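Local coordinates for protein chitinase (Chromobacterium violaceum, PDB 4TXG) that probably hydrolyses the glycosidic bonds of chitin as a family 18 glycoside hydrolase, at residues L389-W403 against R456-W468. Numbering follows the deposited sequence.
With CS (cesium ion), chain M; CS (cesium ion), chain D.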
loop_
_atom_site.group_PDB
_atom_site.type_symbol
_atom_site.label_atom_id
_atom_site.label_comp_id
_atom_site.label_asym_id
_atom_site.label_seq_id
_atom_site.Cartn_x
_atom_site.Cartn_y
_atom_site.Cartn_z
ATOM N N LEU A 389 8.402 1.439 -9.240
ATOM C CA LEU A 389 6.990 1.761 -9.111
ATOM C C LEU A 389 6.698 3.241 -9.323
ATOM O O LEU A 389 7.307 4.109 -8.688
ATOM C CB LEU A 389 6.478 1.340 -7.728
ATOM C CG LEU A 389 6.665 -0.145 -7.440
ATOM C CD1 LEU A 389 6.315 -0.463 -5.986
ATOM C CD2 LEU A 389 5.795 -0.960 -8.389
ATOM N N ASP A 390 5.761 3.532 -10.214
ATOM C CA ASP A 390 5.334 4.916 -10.379
ATOM C C ASP A 390 4.867 5.501 -9.055
ATOM O O ASP A 390 5.187 6.643 -8.728
ATOM C CB ASP A 390 4.232 5.009 -11.419
ATOM C CG ASP A 390 4.759 4.806 -12.811
ATOM O OD1 ASP A 390 5.159 5.809 -13.442
ATOM O OD2 ASP A 390 4.814 3.643 -13.256
ATOM N N PHE A 391 4.105 4.717 -8.297
ATOM C CA PHE A 391 3.808 5.076 -6.915
ATOM C C PHE A 391 3.308 3.869 -6.148
ATOM O O PHE A 391 2.999 2.830 -6.744
ATOM C CB PHE A 391 2.799 6.248 -6.823
ATOM C CG PHE A 391 1.483 6.024 -7.530
ATOM C CD1 PHE A 391 0.465 5.300 -6.927
ATOM C CD2 PHE A 391 1.238 6.608 -8.768
ATOM C CE1 PHE A 391 -0.768 5.131 -7.554
ATOM C CE2 PHE A 391 0.009 6.430 -9.416
ATOM C CZ PHE A 391 -0.994 5.695 -8.802
ATOM N N VAL A 392 3.264 3.991 -4.823
ATOM C CA VAL A 392 2.705 2.926 -4.000
ATOM C C VAL A 392 1.419 3.392 -3.346
ATOM O O VAL A 392 1.240 4.571 -3.097
ATOM C CB VAL A 392 3.686 2.444 -2.901
ATOM C CG1 VAL A 392 4.915 1.805 -3.544
ATOM C CG2 VAL A 392 4.093 3.577 -1.965
ATOM N N ASN A 393 0.526 2.438 -3.100
ATOM C CA ASN A 393 -0.682 2.658 -2.320
ATOM C C ASN A 393 -0.507 1.911 -1.020
ATOM O O ASN A 393 -0.575 0.679 -0.999
ATOM C CB ASN A 393 -1.913 2.155 -3.073
ATOM C CG ASN A 393 -2.118 2.883 -4.384
ATOM O OD1 ASN A 393 -2.025 4.107 -4.433
ATOM N ND2 ASN A 393 -2.352 2.138 -5.452
ATOM N N VAL A 394 -0.251 2.644 0.058
ATOM C CA VAL A 394 0.104 1.993 1.313
ATOM C C VAL A 394 -1.166 1.539 2.025
ATOM O O VAL A 394 -2.072 2.342 2.246
ATOM C CB VAL A 394 0.913 2.929 2.237
ATOM C CG1 VAL A 394 1.229 2.203 3.552
ATOM C CG2 VAL A 394 2.199 3.403 1.534
ATOM N N MET A 395 -1.238 0.255 2.370
ATOM C CA MET A 395 -2.442 -0.300 2.983
ATOM C C MET A 395 -2.412 -0.039 4.486
ATOM O O MET A 395 -2.263 -0.953 5.312
ATOM C CB MET A 395 -2.575 -1.792 2.655
ATOM C CG MET A 395 -2.890 -2.005 1.172
ATOM S SD MET A 395 -3.076 -3.740 0.684
ATOM C CE MET A 395 -1.432 -4.327 1.072
ATOM N N SER A 396 -2.527 1.245 4.812
ATOM C CA SER A 396 -2.546 1.728 6.187
ATOM C C SER A 396 -3.951 1.596 6.771
ATOM O O SER A 396 -4.569 2.564 7.213
ATOM C CB SER A 396 -2.051 3.178 6.247
ATOM O OG SER A 396 -2.510 3.932 5.133
ATOM N N TYR A 397 -4.446 0.368 6.736
ATOM C CA TYR A 397 -5.701 -0.001 7.360
ATOM C C TYR A 397 -5.584 -1.486 7.661
ATOM O O TYR A 397 -4.568 -2.103 7.327
ATOM C CB TYR A 397 -6.905 0.319 6.463
ATOM C CG TYR A 397 -6.758 -0.050 4.984
ATOM C CD1 TYR A 397 -6.626 -1.376 4.577
ATOM C CD2 TYR A 397 -6.778 0.931 4.002
ATOM C CE1 TYR A 397 -6.500 -1.707 3.227
ATOM C CE2 TYR A 397 -6.663 0.607 2.655
ATOM C CZ TYR A 397 -6.527 -0.715 2.277
ATOM O OH TYR A 397 -6.408 -1.038 0.942
ATOM N N ASP A 398 -6.612 -2.057 8.281
ATOM C CA ASP A 398 -6.527 -3.407 8.840
ATOM C C ASP A 398 -5.292 -3.582 9.719
ATOM O O ASP A 398 -4.689 -4.658 9.751
ATOM C CB ASP A 398 -6.541 -4.461 7.733
ATOM C CG ASP A 398 -7.923 -4.658 7.147
ATOM O OD1 ASP A 398 -8.893 -4.121 7.719
ATOM O OD2 ASP A 398 -8.043 -5.363 6.127
ATOM N N LEU A 399 -4.937 -2.529 10.454
ATOM C CA LEU A 399 -3.844 -2.592 11.423
ATOM C C LEU A 399 -4.284 -3.360 12.671
ATOM O O LEU A 399 -3.458 -3.946 13.374
ATOM C CB LEU A 399 -3.377 -1.178 11.814
ATOM C CG LEU A 399 -2.767 -0.349 10.677
ATOM C CD1 LEU A 399 -2.472 1.078 11.129
ATOM C CD2 LEU A 399 -1.510 -1.027 10.157
ATOM N N HIS A 400 -5.589 -3.342 12.929
ATOM C CA HIS A 400 -6.219 -4.128 13.989
ATOM C C HIS A 400 -7.551 -4.666 13.466
ATOM O O HIS A 400 -8.194 -4.034 12.631
ATOM C CB HIS A 400 -6.447 -3.288 15.255
ATOM C CG HIS A 400 -5.191 -2.992 16.009
ATOM N ND1 HIS A 400 -4.454 -3.971 16.638
ATOM C CD2 HIS A 400 -4.529 -1.825 16.228
ATOM C CE1 HIS A 400 -3.392 -3.429 17.208
ATOM N NE2 HIS A 400 -3.419 -2.125 16.976
ATOM N N GLY A 401 -7.962 -5.824 13.963
ATOM C CA GLY A 401 -9.165 -6.483 13.480
ATOM C C GLY A 401 -9.361 -7.783 14.232
ATOM O O GLY A 401 -8.493 -8.182 15.007
ATOM N N ALA A 402 -10.477 -8.462 13.982
ATOM C CA ALA A 402 -10.886 -9.573 14.836
ATOM C C ALA A 402 -10.169 -10.896 14.547
ATOM O O ALA A 402 -10.521 -11.936 15.112
ATOM C CB ALA A 402 -12.390 -9.761 14.741
ATOM N N TRP A 403 -9.152 -10.860 13.695
ATOM C CA TRP A 403 -8.236 -11.994 13.566
ATOM C C TRP A 403 -7.400 -12.159 14.844
ATOM O O TRP A 403 -6.833 -13.227 15.088
ATOM C CB TRP A 403 -7.328 -11.821 12.342
ATOM C CG TRP A 403 -6.758 -10.439 12.209
ATOM C CD1 TRP A 403 -5.600 -9.978 12.758
ATOM C CD2 TRP A 403 -7.322 -9.338 11.482
ATOM N NE1 TRP A 403 -5.406 -8.661 12.419
ATOM C CE2 TRP A 403 -6.448 -8.246 11.635
ATOM C CE3 TRP A 403 -8.480 -9.174 10.711
ATOM C CZ2 TRP A 403 -6.693 -7.008 11.048
ATOM C CZ3 TRP A 403 -8.723 -7.938 10.132
ATOM C CH2 TRP A 403 -7.835 -6.873 10.304
ATOM N N ARG A 456 5.583 10.027 -4.610
ATOM C CA ARG A 456 5.308 8.682 -5.111
ATOM C C ARG A 456 4.719 7.788 -4.026
ATOM O O ARG A 456 4.701 6.571 -4.168
ATOM C CB ARG A 456 6.591 8.055 -5.709
ATOM C CG ARG A 456 6.984 8.730 -7.041
ATOM C CD ARG A 456 8.358 8.336 -7.596
ATOM N NE ARG A 456 8.504 6.894 -7.770
ATOM C CZ ARG A 456 9.639 6.245 -7.536
ATOM N NH1 ARG A 456 10.713 6.923 -7.144
ATOM N NH2 ARG A 456 9.707 4.926 -7.686
ATOM N N VAL A 457 4.217 8.403 -2.956
ATOM C CA VAL A 457 3.552 7.653 -1.888
ATOM C C VAL A 457 2.108 8.124 -1.709
ATOM O O VAL A 457 1.861 9.327 -1.628
ATOM C CB VAL A 457 4.288 7.811 -0.534
ATOM C CG1 VAL A 457 3.598 6.995 0.555
ATOM C CG2 VAL A 457 5.760 7.388 -0.665
ATOM N N ASN A 458 1.167 7.187 -1.648
ATOM C CA ASN A 458 -0.219 7.510 -1.291
ATOM C C ASN A 458 -0.644 6.657 -0.108
ATOM O O ASN A 458 -0.346 5.467 -0.064
ATOM C CB ASN A 458 -1.154 7.283 -2.475
ATOM C CG ASN A 458 -0.603 7.885 -3.755
ATOM O OD1 ASN A 458 -0.697 9.084 -3.985
ATOM N ND2 ASN A 458 0.014 7.054 -4.569
ATOM N N MET A 459 -1.334 7.258 0.855
ATOM C CA MET A 459 -1.710 6.523 2.056
ATOM C C MET A 459 -3.159 6.055 1.992
ATOM O O MET A 459 -4.046 6.817 1.597
ATOM C CB MET A 459 -1.485 7.394 3.295
ATOM C CG MET A 459 -0.041 7.874 3.434
ATOM S SD MET A 459 1.202 6.576 3.315
ATOM C CE MET A 459 0.783 5.553 4.727
ATOM N N GLY A 460 -3.398 4.805 2.390
ATOM C CA GLY A 460 -4.738 4.240 2.330
ATOM C C GLY A 460 -5.595 4.539 3.552
ATOM O O GLY A 460 -5.097 4.604 4.671
ATOM N N VAL A 461 -6.895 4.703 3.325
ATOM C CA VAL A 461 -7.875 4.797 4.402
ATOM C C VAL A 461 -9.033 3.849 4.092
ATOM O O VAL A 461 -9.304 3.559 2.915
ATOM C CB VAL A 461 -8.429 6.230 4.570
ATOM C CG1 VAL A 461 -7.314 7.204 4.924
ATOM C CG2 VAL A 461 -9.175 6.677 3.308
ATOM N N PRO A 462 -9.712 3.350 5.137
ATOM C CA PRO A 462 -10.819 2.413 4.926
ATOM C C PRO A 462 -12.178 3.097 4.854
ATOM O O PRO A 462 -12.421 4.035 5.608
ATOM C CB PRO A 462 -10.749 1.526 6.169
ATOM C CG PRO A 462 -10.323 2.492 7.246
ATOM C CD PRO A 462 -9.359 3.453 6.569
ATOM N N TYR A 463 -13.046 2.629 3.960
ATOM C CA TYR A 463 -14.437 3.075 3.957
ATOM C C TYR A 463 -15.321 1.966 4.532
ATOM O O TYR A 463 -16.486 1.812 4.162
ATOM C CB TYR A 463 -14.903 3.447 2.543
ATOM C CG TYR A 463 -14.403 4.776 1.992
ATOM C CD1 TYR A 463 -13.521 5.587 2.711
ATOM C CD2 TYR A 463 -14.842 5.224 0.748
ATOM C CE1 TYR A 463 -13.080 6.807 2.181
ATOM C CE2 TYR A 463 -14.422 6.440 0.218
ATOM C CZ TYR A 463 -13.544 7.220 0.928
ATOM O OH TYR A 463 -13.131 8.420 0.380
ATOM N N TYR A 464 -14.757 1.196 5.454
ATOM C CA TYR A 464 -15.454 0.058 6.038
ATOM C C TYR A 464 -15.004 -0.068 7.490
ATOM O O TYR A 464 -14.030 0.553 7.898
ATOM C CB TYR A 464 -15.148 -1.237 5.277
ATOM C CG TYR A 464 -13.679 -1.591 5.357
ATOM C CD1 TYR A 464 -12.779 -1.083 4.428
ATOM C CD2 TYR A 464 -13.179 -2.383 6.393
ATOM C CE1 TYR A 464 -11.437 -1.372 4.506
ATOM C CE2 TYR A 464 -11.824 -2.676 6.477
ATOM C CZ TYR A 464 -10.961 -2.160 5.533
ATOM O OH TYR A 464 -9.611 -2.438 5.601
ATOM N N THR A 465 -15.712 -0.888 8.251
ATOM C CA THR A 465 -15.385 -1.126 9.650
ATOM C C THR A 465 -14.769 -2.499 9.879
ATOM O O THR A 465 -14.896 -3.403 9.043
ATOM C CB THR A 465 -16.645 -1.046 10.539
ATOM O OG1 THR A 465 -17.494 -2.159 10.230
ATOM C CG2 THR A 465 -17.404 0.246 10.285
ATOM N N ARG A 466 -14.102 -2.640 11.020
ATOM C CA ARG A 466 -13.827 -3.946 11.620
ATOM C C ARG A 466 -14.343 -3.850 13.045
ATOM O O ARG A 466 -14.448 -2.755 13.597
ATOM C CB ARG A 466 -12.337 -4.296 11.621
ATOM C CG ARG A 466 -11.662 -4.350 10.261
ATOM C CD ARG A 466 -12.191 -5.456 9.367
ATOM N NE ARG A 466 -11.219 -5.746 8.317
ATOM C CZ ARG A 466 -11.466 -6.519 7.268
ATOM N NH1 ARG A 466 -12.663 -7.077 7.123
ATOM N NH2 ARG A 466 -10.516 -6.727 6.366
ATOM N N GLY A 467 -14.668 -4.976 13.659
ATOM C CA GLY A 467 -15.244 -4.891 14.987
ATOM C C GLY A 467 -15.253 -6.193 15.763
ATOM O O GLY A 467 -15.184 -7.277 15.177
ATOM N N TRP A 468 -15.357 -6.051 17.082
ATOM C CA TRP A 468 -15.364 -7.151 18.048
ATOM C C TRP A 468 -16.624 -7.094 18.912
ATOM O O TRP A 468 -17.192 -6.022 19.108
ATOM C CB TRP A 468 -14.161 -7.076 18.992
ATOM C CG TRP A 468 -12.777 -7.130 18.405
ATOM C CD1 TRP A 468 -11.914 -8.189 18.457
ATOM C CD2 TRP A 468 -12.066 -6.066 17.747
ATOM N NE1 TRP A 468 -10.718 -7.859 17.854
ATOM C CE2 TRP A 468 -10.788 -6.563 17.408
ATOM C CE3 TRP A 468 -12.391 -4.747 17.398
ATOM C CZ2 TRP A 468 -9.835 -5.794 16.742
ATOM C CZ3 TRP A 468 -11.444 -3.980 16.730
ATOM C CH2 TRP A 468 -10.182 -4.510 16.400
HETATM CS CS CS M . -9.121 -4.009 3.018
HETATM CS CS CS D . -5.254 -6.056 2.276
HETATM O O HOH W 1 -7.060 -3.774 0.446
HETATM O O HOH W 2 -8.206 -7.706 2.649
HETATM O O HOH W 3 -4.176 -8.291 4.145
HETATM O O HOH W 4 -6.172 -5.509 -0.851
HETATM O O HOH W 5 -6.167 -5.411 4.733
#
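Strands 391-395 and 457-462 are neighbouring parallel staves of the TIM barrel, joined by a ladder in which V392 N donates to R456 O, N458 N to V392 O, V394 N to N458 O and G460 N to V394 O. At the start of the pair, R456 bends at chi3 (56°) and turns the side of its guanidinium to L389, so that NE and NH2 both reach L389 O, NH2 at 2.7 Å. N458 ND2 gives V392 O a second donor at 3.1 Å, coming from above the carbonyl plane, while the N458 amide, which also has R155 as a polar partner, stands almost perpendicular to the F391 ring. Facing helix 441-448, the methyl CE of M459 packs 3.6 Å from V394 CG1. Where the ladder ends, S396 OG donates to a lone pair of G460 O at 2.7 Å. Beyond it, R466 grips D398 side-on: NH2 meets OD2 at 2.8 Å on the syn side but tilted out of the carboxylate plane, and NE meets OD1 from above that plane. OD1 also accepts from N410. Y464 OH and D398 OD2 share a caesium ion, and a second one binds M395 SD and E314. Further out, A402 CB sits over the five-membered ring of W468 in a CH-pi contact. Both caesium ions and the D398-R466 pair lie beyond the C-terminal ends of the parallel strands, the side on which TIM barrels, including those of family 18 chitinases, carry their active sites.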